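Local coordinates for chitinase (Paenibacillus sp. FPU-7, PDB 5GZT), which probably hydrolyses chitin and chitodextrins by cutting internal beta-1,4 linkages between N-acetylglucosamine units at random, at residues Thr326-Ile331 against Ile337-Asn342; Ser1095-Ala1100 against Phe1129-Ala1134; Ala250-Tyr255 against Tyr475-Asn480; Pro1030-Asn1033 against Phe1037-Ala1040. One frame throughout, in Å; residues are numbered along the deposited sequence.

Contacts 1 and 4 lie in the first and second family 18 glycosidase regions; contact 3 joins strand 251-261 to the first barrel, and contact 2 pairs two helices of the second. Contact 3 opens first along the chain. Contact 1, formed by the end of helix 323-326 and the loop after it against helix 333-340, falls within the span it brackets, with centres about 36 Å apart. Contact 4, after strand 1024-1026, and then contact 2, between helices 1093-1106 and 1123-1133, follow about 31 Å apart between centres. No two contacts touch; contacts 1 and 4 come within about 16 Å at their nearest atoms. Contacts 1 and 4 are short-range in sequence, whereas contact 3 is the long-range one.

Contact 1 of 4, residues Thr326-Ile331 against Ile337-Asn342; sequences TEDPTI and IKRRNN
Glu327 and Arg340 face each other across the short loop between helix 323-326 and helix 333-340 in the first TIM-barrel region. Their side chains cross at about a right angle, yet the flat ends lie nearly coplanar, with carboxylate and guanidinium planes 10° apart. Arg340 grips side-on: NH2 reaches Glu327 OE1 at a short 2.5 Å and NE reaches Glu327 OE2 at 3.0 Å. Each nitrogen addresses a syn lone pair, and the N-H...O angles are 170° and 172°. The bend of Glu327 at chi2 brings the acid round to the arginine, and Thr326 OG1 donates to OE2 from above the carboxylate plane. OE2 thus has two donors, which should hold the acid in place and probably favour its charged form. Glu333 takes the other end of Arg340 through NH1.

Arg339 is arranged differently. It runs extended from CG to NE, and Ile331 CD1 sits over one face of its guanidinium, 3.4 Å from Arg339 NE. Trp325 supplies this arginine with a backbone carbonyl and a cation-pi partner, whereas the ion pair of Asp328 OD2 with Arg339 NH1 is long. Asp328 instead opens a type I turn to Ile331, in which its OD1 accepts from Thr330 N at 3.0 Å, an Asx turn. Against helix 333-340, Thr326 CG2 rests 3.7 Å from Arg339 C.

Contact 2 of 4, residues Ser1095-Ala1100 against Phe1129-Ala1134; sequences SLKYKA and FNELKA
Glu1131 OE2 is held by a salt bridge to Lys1104 NZ, farther along the helix that carries Lys1097, whose aliphatic stem the glutamate crosses obliquely. No hydrogen bond crosses between 1095-1100 and 1129-1134; the polar ends of Lys1097 and Glu1131 stay apart, with NZ 5.8 Å from OE1, a spacing at which opposite charges may still attract weakly. Aliphatic carbons carry the contact, some against oxygens of the other helix. Lys1097 CG approaches Glu1131 OE1 at 3.6 Å, and Glu1131 CG rests against the backbone, 3.4 Å from Lys1097 O. With chi1 at 176°, Glu1131 stretches toward the other helix before bending at chi2, a course that carries its CG to within 3.6 Å of Ala1100 CB. The small methyl of Ala1100 also receives Leu1132, whose CD2 branch lies 3.8 Å from Ala1100 CB. Leu1132 further touches Leu766 of strand 765-771, linking the helix pair to the sheet beneath.

The axes of the two segments come within 8.5 Å and run at 32°. Such side-by-side, roughly parallel helices, with strand 1110-1114 between them in sequence, are characteristic of the outer helical layer of the family 18 TIM barrel.

Contact 3 of 4, residues Ala250-Tyr255 against Tyr475-Asn480; sequences AGTWLY and YLDYIN
A single buried hydrogen bond joins strand 251-261 to the turn leading into barrel strand 478-481 of the first family 18 TIM barrel: Thr252, on the antiparallel strand, meets Asp477 in the turn. Since Asp477 precedes its strand, the contact lies at the N-terminal end of that strand, whereas catalytic residues of TIM barrels gather at the C-terminal ends. The hydroxyl does the work: Thr252 OG1 donates to Asp477 OD2 at a short 2.5 Å, meeting the anti lone pair of OD2, the one turned away from OD1. The two side chains cross at about a right angle. In Thr252 the hydroxyl sits beside the backbone N, opposite the carbonyl carbon (chi1 -61°), which turns OG1 to the aspartate and also sets CG2 within 3.5 Å of Asp477 OD2. The same oxygen is 3.3 Å from Thr252 CB, so the threonine approaches it with its branch point as well as its hydroxyl.

Asp477 is well satisfied on both oxygens. OD2 accepts a second hydrogen bond from Tyr450 OH, and OD1 takes the backbone N of Leu453, while Arg437 adds only a long, weak ion pair. This many donors would be expected to keep the buried carboxylate ionised and to fix its rotation.

Strand 251-261 is hydrogen-bonded through its backbone to strands 210-215 and 264-284, and the latter pairs in turn with barrel strands 303-312 and 619-623; Asp477 itself abuts strand 452-457, next to 478-481 in the barrel.

Contact 4 of 4, residues Pro1030-Asn1033 against Phe1037-Ala1040; sequences PNIN and FQQA
The ring of Pro1030 presses unusually close to the carbonyl of Gln1039, with CD 2.9 Å from Gln1039 O, a tight carbon-to-oxygen approach without a bond. Both segments belong to the long surface loop that follows strand 1024-1026 in the second family 18 region, where Asn1031 centres an inverse gamma turn closed by a weak bond from Ile1032 N to Pro1030 O. While Pro1030 faces Gln1039, Ile1032 faces Gln1038. Of the Gln1038 side chain CG comes nearest, 3.1 Å from Ile1032 O, while the amide makes no hydrogen bond to it; none crosses between 1030-1033 and 1037-1040. Gln1038 is bent at chi2 (-50°), folding its amide back across Ile1032 at about a right angle, and OE1 settles 3.5 Å from Ile1032 CB and 3.6 Å from Ile1032 CD1. NE2 is hydrogen-bonded to the backbone O of Leu1036, while the backbone N of Gln1038 donates to Thr980 OG1. The first bond stays within the loop; the second ties it to Thr980.

Asn1033 stands near, but the two amides merely adjoin: their planes are turned 75° apart, and Asn1033 OD1 is 3.9 Å from Gln1038 NE2.

Contact 1 of 4, residues Thr326-Ile331 against Ile337-Asn342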
loop_
_atom_site.group_PDB
_atom_site.type_symbol
_atom_site.label_atom_id
_atom_site.label_comp_id
_atom_site.label_asym_id
_atom_site.label_seq_id
_atom_site.Cartn_x
_atom_site.Cartn_y
_atom_site.Cartn_z
ATOM N N THR B 326 -16.560 -16.839 -15.687
ATOM C CA THR B 326 -17.940 -16.430 -16.083
ATOM C C THR B 326 -18.900 -17.575 -16.170
ATOM O O THR B 326 -20.078 -17.335 -15.983
ATOM C CB THR B 326 -18.020 -15.671 -17.424
ATOM O OG1 THR B 326 -17.392 -16.439 -18.470
ATOM C CG2 THR B 326 -17.332 -14.312 -17.286
ATOM N N GLU B 327 -18.392 -18.788 -16.411
ATOM C CA GLU B 327 -19.192 -19.996 -16.598
ATOM C C GLU B 327 -19.086 -20.965 -15.424
ATOM O O GLU B 327 -19.444 -22.134 -15.543
ATOM C CB GLU B 327 -18.784 -20.708 -17.903
ATOM C CG GLU B 327 -18.651 -19.807 -19.156
ATOM C CD GLU B 327 -19.820 -18.840 -19.346
ATOM O OE1 GLU B 327 -20.960 -19.255 -19.060
ATOM O OE2 GLU B 327 -19.638 -17.667 -19.787
ATOM N N ASP B 328 -18.616 -20.487 -14.274
ATOM C CA ASP B 328 -18.629 -21.283 -13.019
ATOM C C ASP B 328 -20.008 -21.931 -12.902
ATOM O O ASP B 328 -21.002 -21.197 -12.826
ATOM C CB ASP B 328 -18.324 -20.374 -11.800
ATOM C CG ASP B 328 -18.158 -21.135 -10.495
ATOM O OD1 ASP B 328 -18.577 -22.293 -10.447
ATOM O OD2 ASP B 328 -17.619 -20.562 -9.504
ATOM N N PRO B 329 -20.075 -23.286 -12.902
ATOM C CA PRO B 329 -21.381 -23.986 -12.868
ATOM C C PRO B 329 -22.008 -24.049 -11.460
ATOM O O PRO B 329 -23.112 -24.509 -11.292
ATOM C CB PRO B 329 -21.015 -25.398 -13.328
ATOM C CG PRO B 329 -19.649 -25.606 -12.713
ATOM C CD PRO B 329 -18.956 -24.256 -12.841
ATOM N N THR B 330 -21.285 -23.550 -10.479
ATOM C CA THR B 330 -21.612 -23.652 -9.067
ATOM C C THR B 330 -22.536 -22.502 -8.650
ATOM O O THR B 330 -23.109 -22.500 -7.566
ATOM C CB THR B 330 -20.245 -23.627 -8.325
ATOM O OG1 THR B 330 -19.663 -24.938 -8.466
ATOM C CG2 THR B 330 -20.304 -23.169 -6.883
ATOM N N ILE B 331 -22.636 -21.500 -9.504
ATOM C CA ILE B 331 -23.473 -20.356 -9.246
ATOM C C ILE B 331 -24.730 -20.447 -10.124
ATOM O O ILE B 331 -24.945 -21.460 -10.837
ATOM C CB ILE B 331 -22.647 -19.070 -9.428
ATOM C CG1 ILE B 331 -22.063 -18.984 -10.865
ATOM C CG2 ILE B 331 -21.564 -19.048 -8.334
ATOM C CD1 ILE B 331 -21.308 -17.697 -11.236
ATOM N N ILE B 337 -24.608 -14.495 -15.769
ATOM C CA ILE B 337 -24.926 -13.346 -16.614
ATOM C C ILE B 337 -24.264 -12.076 -16.080
ATOM O O ILE B 337 -23.717 -11.322 -16.860
ATOM C CB ILE B 337 -26.458 -13.146 -16.775
ATOM C CG1 ILE B 337 -27.035 -14.320 -17.613
ATOM C CG2 ILE B 337 -26.771 -11.769 -17.400
ATOM C CD1 ILE B 337 -28.559 -14.453 -17.582
ATOM N N LYS B 338 -24.336 -11.827 -14.778
ATOM C CA LYS B 338 -23.638 -10.665 -14.170
ATOM C C LYS B 338 -22.113 -10.729 -14.446
ATOM O O LYS B 338 -21.533 -9.742 -14.878
ATOM C CB LYS B 338 -23.919 -10.577 -12.669
ATOM C CG LYS B 338 -23.597 -9.228 -12.030
ATOM C CD LYS B 338 -23.588 -9.275 -10.478
ATOM C CE LYS B 338 -22.166 -9.143 -9.844
ATOM N NZ LYS B 338 -21.037 -10.024 -10.384
ATOM N N ARG B 339 -21.511 -11.913 -14.272
ATOM C CA ARG B 339 -20.110 -12.121 -14.533
ATOM C C ARG B 339 -19.738 -11.802 -15.977
ATOM O O ARG B 339 -18.786 -11.052 -16.219
ATOM C CB ARG B 339 -19.723 -13.540 -14.184
ATOM C CG ARG B 339 -19.654 -13.754 -12.658
ATOM C CD ARG B 339 -18.960 -15.072 -12.326
ATOM N NE ARG B 339 -18.940 -15.299 -10.888
ATOM C CZ ARG B 339 -18.288 -16.303 -10.295
ATOM N NH1 ARG B 339 -17.581 -17.179 -10.996
ATOM N NH2 ARG B 339 -18.334 -16.436 -8.986
ATOM N N ARG B 340 -20.529 -12.317 -16.935
ATOM C CA ARG B 340 -20.267 -12.046 -18.358
ATOM C C ARG B 340 -20.317 -10.599 -18.721
ATOM O O ARG B 340 -19.567 -10.192 -19.605
ATOM C CB ARG B 340 -21.219 -12.823 -19.277
ATOM C CG ARG B 340 -21.060 -14.346 -19.207
ATOM C CD ARG B 340 -22.338 -14.974 -19.778
ATOM N NE ARG B 340 -22.361 -16.411 -19.591
ATOM C CZ ARG B 340 -23.461 -17.104 -19.359
ATOM N NH1 ARG B 340 -24.663 -16.532 -19.280
ATOM N NH2 ARG B 340 -23.348 -18.383 -19.143
ATOM N N ASN B 341 -21.141 -9.813 -18.014
ATOM C CA ASN B 341 -21.196 -8.359 -18.169
ATOM C C ASN B 341 -20.360 -7.543 -17.188
ATOM O O ASN B 341 -20.602 -6.300 -16.969
ATOM C CB ASN B 341 -22.661 -7.874 -18.093
ATOM C CG ASN B 341 -23.566 -8.618 -19.082
ATOM O OD1 ASN B 341 -23.119 -9.027 -20.127
ATOM N ND2 ASN B 341 -24.837 -8.811 -18.727
ATOM N N ASN B 342 -19.355 -8.169 -16.600
ATOM C CA ASN B 342 -18.563 -7.446 -15.575
ATOM C C ASN B 342 -17.996 -6.123 -16.136
ATOM O O ASN B 342 -17.328 -6.135 -17.120
ATOM C CB ASN B 342 -17.429 -8.341 -15.080
ATOM C CG ASN B 342 -16.839 -7.808 -13.804
ATOM O OD1 ASN B 342 -17.539 -7.775 -12.785
ATOM N ND2 ASN B 342 -15.641 -7.208 -13.904
#

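Contact 2 of 4, residues Ser1095-Ala1100 against Phe1129-Ala1134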
loop_
_atom_site.group_PDB
_atom_site.type_symbol
_atom_site.label_atom_id
_atom_site.label_comp_id
_atom_site.label_asym_id
_atom_site.label_seq_id
_atom_site.Cartn_x
_atom_site.Cartn_y
_atom_site.Cartn_z
ATOM N N SER B 1095 -34.420 14.350 7.037
ATOM C CA SER B 1095 -33.101 14.751 7.498
ATOM C C SER B 1095 -33.184 15.476 8.856
ATOM O O SER B 1095 -32.315 15.290 9.688
ATOM C CB SER B 1095 -32.347 15.563 6.492
ATOM O OG SER B 1095 -32.937 16.830 6.290
ATOM N N LEU B 1096 -34.267 16.202 9.121
ATOM C CA LEU B 1096 -34.370 16.916 10.394
ATOM C C LEU B 1096 -34.655 15.954 11.519
ATOM O O LEU B 1096 -34.160 16.128 12.633
ATOM C CB LEU B 1096 -35.433 18.023 10.349
ATOM C CG LEU B 1096 -35.004 19.131 9.420
ATOM C CD1 LEU B 1096 -36.191 20.060 9.134
ATOM C CD2 LEU B 1096 -33.895 19.969 9.992
ATOM N N LYS B 1097 -35.397 14.885 11.226
ATOM C CA LYS B 1097 -35.555 13.806 12.191
ATOM C C LYS B 1097 -34.222 13.264 12.557
ATOM O O LYS B 1097 -33.947 13.059 13.778
ATOM C CB LYS B 1097 -36.433 12.687 11.678
ATOM C CG LYS B 1097 -36.482 11.469 12.568
ATOM C CD LYS B 1097 -37.629 10.563 12.171
ATOM C CE LYS B 1097 -37.158 9.226 11.686
ATOM N NZ LYS B 1097 -36.543 9.368 10.339
ATOM N N TYR B 1098 -33.387 12.977 11.567
ATOM C CA TYR B 1098 -32.094 12.413 11.896
ATOM C C TYR B 1098 -31.160 13.429 12.693
ATOM O O TYR B 1098 -30.322 12.988 13.440
ATOM C CB TYR B 1098 -31.398 11.940 10.650
ATOM C CG TYR B 1098 -31.860 10.547 10.173
ATOM C CD1 TYR B 1098 -31.308 9.428 10.692
ATOM C CD2 TYR B 1098 -32.785 10.402 9.154
ATOM C CE1 TYR B 1098 -31.720 8.162 10.267
ATOM C CE2 TYR B 1098 -33.241 9.146 8.724
ATOM C CZ TYR B 1098 -32.672 8.033 9.265
ATOM O OH TYR B 1098 -33.021 6.800 8.865
ATOM N N LYS B 1099 -31.259 14.741 12.408
ATOM C CA LYS B 1099 -30.513 15.803 13.187
ATOM C C LYS B 1099 -30.942 15.760 14.628
ATOM O O LYS B 1099 -30.110 15.794 15.517
ATOM C CB LYS B 1099 -30.757 17.169 12.591
ATOM C CG LYS B 1099 -29.940 17.293 11.297
ATOM C CD LYS B 1099 -30.016 18.658 10.643
ATOM C CE LYS B 1099 -29.014 18.668 9.485
ATOM N NZ LYS B 1099 -28.936 19.974 8.794
ATOM N N ALA B 1100 -32.230 15.602 14.829
ATOM C CA ALA B 1100 -32.820 15.535 16.121
ATOM C C ALA B 1100 -32.429 14.256 16.902
ATOM O O ALA B 1100 -32.109 14.269 18.115
ATOM C CB ALA B 1100 -34.309 15.647 16.010
ATOM N N PHE B 1129 -39.758 18.388 16.347
ATOM C CA PHE B 1129 -40.432 18.317 17.587
ATOM C C PHE B 1129 -40.859 16.877 17.859
ATOM O O PHE B 1129 -40.747 16.390 18.997
ATOM C CB PHE B 1129 -41.685 19.220 17.524
ATOM C CG PHE B 1129 -42.546 19.170 18.773
ATOM C CD1 PHE B 1129 -42.233 19.964 19.884
ATOM C CD2 PHE B 1129 -43.717 18.393 18.810
ATOM C CE1 PHE B 1129 -42.996 19.930 21.042
ATOM C CE2 PHE B 1129 -44.522 18.327 19.971
ATOM C CZ PHE B 1129 -44.178 19.133 21.097
ATOM N N ASN B 1130 -41.390 16.173 16.830
ATOM C CA ASN B 1130 -41.862 14.810 17.115
ATOM C C ASN B 1130 -40.703 13.916 17.482
ATOM O O ASN B 1130 -40.833 13.094 18.351
ATOM C CB ASN B 1130 -42.652 14.219 15.915
ATOM C CG ASN B 1130 -43.964 14.930 15.670
ATOM O OD1 ASN B 1130 -44.519 15.638 16.528
ATOM N ND2 ASN B 1130 -44.467 14.769 14.438
ATOM N N GLU B 1131 -39.567 14.056 16.832
ATOM C CA GLU B 1131 -38.409 13.204 17.153
ATOM C C GLU B 1131 -37.865 13.567 18.524
ATOM O O GLU B 1131 -37.556 12.665 19.341
ATOM C CB GLU B 1131 -37.317 13.324 16.096
ATOM C CG GLU B 1131 -36.054 12.538 16.439
ATOM C CD GLU B 1131 -36.353 11.012 16.571
ATOM O OE1 GLU B 1131 -37.376 10.578 15.947
ATOM O OE2 GLU B 1131 -35.583 10.276 17.272
ATOM N N LEU B 1132 -37.817 14.870 18.866
ATOM C CA LEU B 1132 -37.285 15.215 20.232
ATOM C C LEU B 1132 -38.183 14.756 21.345
ATOM O O LEU B 1132 -37.719 14.579 22.494
ATOM C CB LEU B 1132 -37.074 16.733 20.411
ATOM C CG LEU B 1132 -35.957 17.254 19.519
ATOM C CD1 LEU B 1132 -35.821 18.742 19.811
ATOM C CD2 LEU B 1132 -34.616 16.517 19.681
ATOM N N LYS B 1133 -39.478 14.677 21.097
ATOM C CA LYS B 1133 -40.369 14.133 22.129
ATOM C C LYS B 1133 -40.299 12.634 22.262
ATOM O O LYS B 1133 -40.409 12.138 23.369
ATOM C CB LYS B 1133 -41.802 14.465 21.853
ATOM C CG LYS B 1133 -42.158 15.924 22.154
ATOM C CD LYS B 1133 -41.693 16.428 23.532
ATOM C CE LYS B 1133 -42.101 17.862 23.781
ATOM N NZ LYS B 1133 -41.483 18.306 25.058
ATOM N N ALA B 1134 -40.170 11.930 21.131
ATOM C CA ALA B 1134 -40.210 10.452 21.066
ATOM C C ALA B 1134 -39.297 9.703 22.094
ATOM O O ALA B 1134 -39.551 8.540 22.486
ATOM C CB ALA B 1134 -39.894 10.028 19.643
#

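Contact 3 of 4, residues Ala250-Tyr255 against Tyr475-Asn480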
loop_
_atom_site.group_PDB
_atom_site.type_symbol
_atom_site.label_atom_id
_atom_site.label_comp_id
_atom_site.label_asym_id
_atom_site.label_seq_id
_atom_site.Cartn_x
_atom_site.Cartn_y
_atom_site.Cartn_z
ATOM N N ALA B 250 6.432 6.945 -0.433
ATOM C CA ALA B 250 6.692 5.524 -0.453
ATOM C C ALA B 250 6.801 5.023 -1.877
ATOM O O ALA B 250 6.103 5.538 -2.783
ATOM C CB ALA B 250 5.582 4.772 0.285
ATOM N N GLY B 251 7.665 4.017 -2.057
ATOM C CA GLY B 251 7.748 3.242 -3.289
ATOM C C GLY B 251 9.162 3.250 -3.870
ATOM O O GLY B 251 10.152 3.297 -3.123
ATOM N N THR B 252 9.257 3.201 -5.198
ATOM C CA THR B 252 10.565 3.045 -5.851
ATOM C C THR B 252 11.156 4.413 -6.298
ATOM O O THR B 252 10.504 5.145 -7.026
ATOM C CB THR B 252 10.510 2.115 -7.032
ATOM O OG1 THR B 252 10.089 0.828 -6.599
ATOM C CG2 THR B 252 11.918 1.976 -7.631
ATOM N N TRP B 253 12.331 4.763 -5.762
ATOM C CA TRP B 253 13.091 5.980 -6.172
ATOM C C TRP B 253 14.214 5.593 -7.119
ATOM O O TRP B 253 14.832 4.561 -6.972
ATOM C CB TRP B 253 13.669 6.745 -4.980
ATOM C CG TRP B 253 12.606 7.436 -4.241
ATOM C CD1 TRP B 253 11.610 6.829 -3.543
ATOM C CD2 TRP B 253 12.376 8.850 -4.129
ATOM N NE1 TRP B 253 10.793 7.774 -2.980
ATOM C CE2 TRP B 253 11.232 9.020 -3.320
ATOM C CE3 TRP B 253 13.067 9.986 -4.552
ATOM C CZ2 TRP B 253 10.716 10.279 -2.984
ATOM C CZ3 TRP B 253 12.545 11.257 -4.232
ATOM C CH2 TRP B 253 11.383 11.388 -3.457
ATOM N N LEU B 254 14.437 6.431 -8.121
ATOM C CA LEU B 254 15.579 6.264 -9.034
ATOM C C LEU B 254 16.612 7.318 -8.658
ATOM O O LEU B 254 16.271 8.480 -8.394
ATOM C CB LEU B 254 15.116 6.380 -10.486
ATOM C CG LEU B 254 14.019 5.385 -10.937
ATOM C CD1 LEU B 254 13.518 5.740 -12.333
ATOM C CD2 LEU B 254 14.515 3.946 -10.922
ATOM N N TYR B 255 17.867 6.909 -8.561
ATOM C CA TYR B 255 18.925 7.886 -8.280
ATOM C C TYR B 255 20.112 7.793 -9.269
ATOM O O TYR B 255 20.397 6.726 -9.819
ATOM C CB TYR B 255 19.405 7.783 -6.823
ATOM C CG TYR B 255 20.154 6.514 -6.511
ATOM C CD1 TYR B 255 19.475 5.330 -6.269
ATOM C CD2 TYR B 255 21.538 6.488 -6.471
ATOM C CE1 TYR B 255 20.153 4.150 -5.999
ATOM C CE2 TYR B 255 22.227 5.312 -6.195
ATOM C CZ TYR B 255 21.537 4.147 -5.957
ATOM O OH TYR B 255 22.209 2.971 -5.700
ATOM N N TYR B 475 14.484 -8.730 -10.640
ATOM C CA TYR B 475 13.483 -8.149 -11.533
ATOM C C TYR B 475 12.287 -7.425 -10.877
ATOM O O TYR B 475 11.560 -6.701 -11.580
ATOM C CB TYR B 475 12.972 -9.246 -12.428
ATOM C CG TYR B 475 14.061 -10.019 -13.090
ATOM C CD1 TYR B 475 15.081 -9.376 -13.810
ATOM C CD2 TYR B 475 14.087 -11.430 -13.009
ATOM C CE1 TYR B 475 16.099 -10.134 -14.414
ATOM C CE2 TYR B 475 15.092 -12.186 -13.602
ATOM C CZ TYR B 475 16.091 -11.545 -14.306
ATOM O OH TYR B 475 17.051 -12.357 -14.894
ATOM N N LEU B 476 12.105 -7.582 -9.544
ATOM C CA LEU B 476 10.858 -7.165 -8.839
ATOM C C LEU B 476 11.038 -5.933 -7.975
ATOM O O LEU B 476 11.963 -5.872 -7.245
ATOM C CB LEU B 476 10.371 -8.350 -7.982
ATOM C CG LEU B 476 10.162 -9.641 -8.764
ATOM C CD1 LEU B 476 9.859 -10.822 -7.878
ATOM C CD2 LEU B 476 9.085 -9.505 -9.822
ATOM N N ASP B 477 10.183 -4.930 -8.050
ATOM C CA ASP B 477 10.196 -3.891 -7.010
ATOM C C ASP B 477 9.897 -4.400 -5.571
ATOM O O ASP B 477 10.425 -3.854 -4.551
ATOM C CB ASP B 477 9.209 -2.775 -7.351
ATOM C CG ASP B 477 9.603 -2.005 -8.624
ATOM O OD1 ASP B 477 9.387 -2.600 -9.704
ATOM O OD2 ASP B 477 10.053 -0.820 -8.501
ATOM N N TYR B 478 9.027 -5.405 -5.487
ATOM C CA TYR B 478 8.708 -6.079 -4.211
ATOM C C TYR B 478 7.950 -7.341 -4.427
ATOM O O TYR B 478 7.384 -7.600 -5.524
ATOM C CB TYR B 478 7.953 -5.110 -3.288
ATOM C CG TYR B 478 6.818 -4.412 -3.969
ATOM C CD1 TYR B 478 7.030 -3.286 -4.704
ATOM C CD2 TYR B 478 5.477 -4.869 -3.836
ATOM C CE1 TYR B 478 5.999 -2.628 -5.358
ATOM C CE2 TYR B 478 4.420 -4.182 -4.458
ATOM C CZ TYR B 478 4.674 -3.096 -5.243
ATOM O OH TYR B 478 3.656 -2.398 -5.857
ATOM N N ILE B 479 7.990 -8.183 -3.396
ATOM C CA ILE B 479 7.151 -9.345 -3.281
ATOM C C ILE B 479 6.024 -9.037 -2.257
ATOM O O ILE B 479 6.279 -8.668 -1.098
ATOM C CB ILE B 479 7.959 -10.569 -2.868
ATOM C CG1 ILE B 479 9.048 -10.873 -3.937
ATOM C CG2 ILE B 479 7.048 -11.769 -2.728
ATOM C CD1 ILE B 479 9.999 -11.943 -3.519
ATOM N N ASN B 480 4.789 -9.180 -2.726
ATOM C CA ASN B 480 3.579 -9.180 -1.868
ATOM C C ASN B 480 3.310 -10.525 -1.207
ATOM O O ASN B 480 2.847 -11.457 -1.873
ATOM C CB ASN B 480 2.382 -8.798 -2.692
ATOM C CG ASN B 480 2.543 -7.470 -3.336
ATOM O OD1 ASN B 480 2.630 -7.385 -4.555
ATOM N ND2 ASN B 480 2.540 -6.417 -2.549
#

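Contact 4 of 4, residues Pro1030-Asn1033 against Phe1037-Ala1040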
loop_
_atom_site.group_PDB
_atom_site.type_symbol
_atom_site.label_atom_id
_atom_site.label_comp_id
_atom_site.label_asym_id
_atom_site.label_seq_id
_atom_site.Cartn_x
_atom_site.Cartn_y
_atom_site.Cartn_z
ATOM N N PRO B 1030 -24.377 17.586 -14.843
ATOM C CA PRO B 1030 -24.476 16.373 -15.683
ATOM C C PRO B 1030 -25.393 15.366 -15.066
ATOM O O PRO B 1030 -25.360 15.226 -13.830
ATOM C CB PRO B 1030 -23.065 15.820 -15.660
ATOM C CG PRO B 1030 -22.178 17.011 -15.382
ATOM C CD PRO B 1030 -22.991 18.044 -14.669
ATOM N N ASN B 1031 -26.206 14.657 -15.857
ATOM C CA ASN B 1031 -27.023 13.591 -15.285
ATOM C C ASN B 1031 -26.208 12.316 -15.103
ATOM O O ASN B 1031 -26.355 11.351 -15.863
ATOM C CB ASN B 1031 -28.287 13.367 -16.078
ATOM C CG ASN B 1031 -29.267 12.450 -15.383
ATOM O OD1 ASN B 1031 -29.014 11.908 -14.299
ATOM N ND2 ASN B 1031 -30.425 12.294 -15.994
ATOM N N ILE B 1032 -25.356 12.334 -14.072
ATOM C CA ILE B 1032 -24.586 11.184 -13.586
ATOM C C ILE B 1032 -24.838 11.125 -12.079
ATOM O O ILE B 1032 -24.664 12.169 -11.386
ATOM C CB ILE B 1032 -23.068 11.357 -13.815
ATOM C CG1 ILE B 1032 -22.760 11.605 -15.296
ATOM C CG2 ILE B 1032 -22.258 10.151 -13.325
ATOM C CD1 ILE B 1032 -21.332 12.054 -15.519
ATOM N N ASN B 1033 -25.244 9.933 -11.607
ATOM C CA ASN B 1033 -25.666 9.653 -10.237
ATOM C C ASN B 1033 -26.625 10.698 -9.723
ATOM O O ASN B 1033 -26.477 11.201 -8.594
ATOM C CB ASN B 1033 -24.451 9.552 -9.306
ATOM C CG ASN B 1033 -23.472 8.497 -9.755
ATOM O OD1 ASN B 1033 -22.260 8.698 -9.706
ATOM N ND2 ASN B 1033 -23.990 7.364 -10.206
ATOM N N PHE B 1037 -22.367 14.945 -6.436
ATOM C CA PHE B 1037 -20.894 15.017 -6.489
ATOM C C PHE B 1037 -20.413 15.030 -7.959
ATOM O O PHE B 1037 -19.440 14.342 -8.311
ATOM C CB PHE B 1037 -20.178 13.907 -5.668
ATOM C CG PHE B 1037 -20.661 13.785 -4.222
ATOM C CD1 PHE B 1037 -20.658 14.912 -3.362
ATOM C CD2 PHE B 1037 -21.056 12.555 -3.697
ATOM C CE1 PHE B 1037 -21.081 14.787 -2.030
ATOM C CE2 PHE B 1037 -21.480 12.430 -2.367
ATOM C CZ PHE B 1037 -21.518 13.549 -1.562
ATOM N N GLN B 1038 -21.099 15.832 -8.781
ATOM C CA GLN B 1038 -20.740 16.055 -10.196
ATOM C C GLN B 1038 -20.159 17.445 -10.415
ATOM O O GLN B 1038 -20.580 18.422 -9.786
ATOM C CB GLN B 1038 -21.969 15.838 -11.091
ATOM C CG GLN B 1038 -22.467 14.392 -11.066
ATOM C CD GLN B 1038 -21.370 13.360 -11.311
ATOM O OE1 GLN B 1038 -20.658 13.424 -12.300
ATOM N NE2 GLN B 1038 -21.239 12.410 -10.400
ATOM N N GLN B 1039 -19.149 17.517 -11.266
ATOM C CA GLN B 1039 -18.657 18.806 -11.761
ATOM C C GLN B 1039 -19.808 19.509 -12.547
ATOM O O GLN B 1039 -20.568 18.865 -13.274
ATOM C CB GLN B 1039 -17.406 18.566 -12.585
ATOM C CG GLN B 1039 -16.747 19.821 -13.121
ATOM C CD GLN B 1039 -16.287 20.776 -12.027
ATOM O OE1 GLN B 1039 -15.598 20.373 -11.076
ATOM N NE2 GLN B 1039 -16.652 22.058 -12.169
ATOM N N ALA B 1040 -20.023 20.792 -12.285
ATOM C CA ALA B 1040 -21.139 21.535 -12.900
ATOM C C ALA B 1040 -20.588 22.692 -13.746
ATOM O O ALA B 1040 -19.452 23.126 -13.555
ATOM C CB ALA B 1040 -22.119 22.050 -11.872
#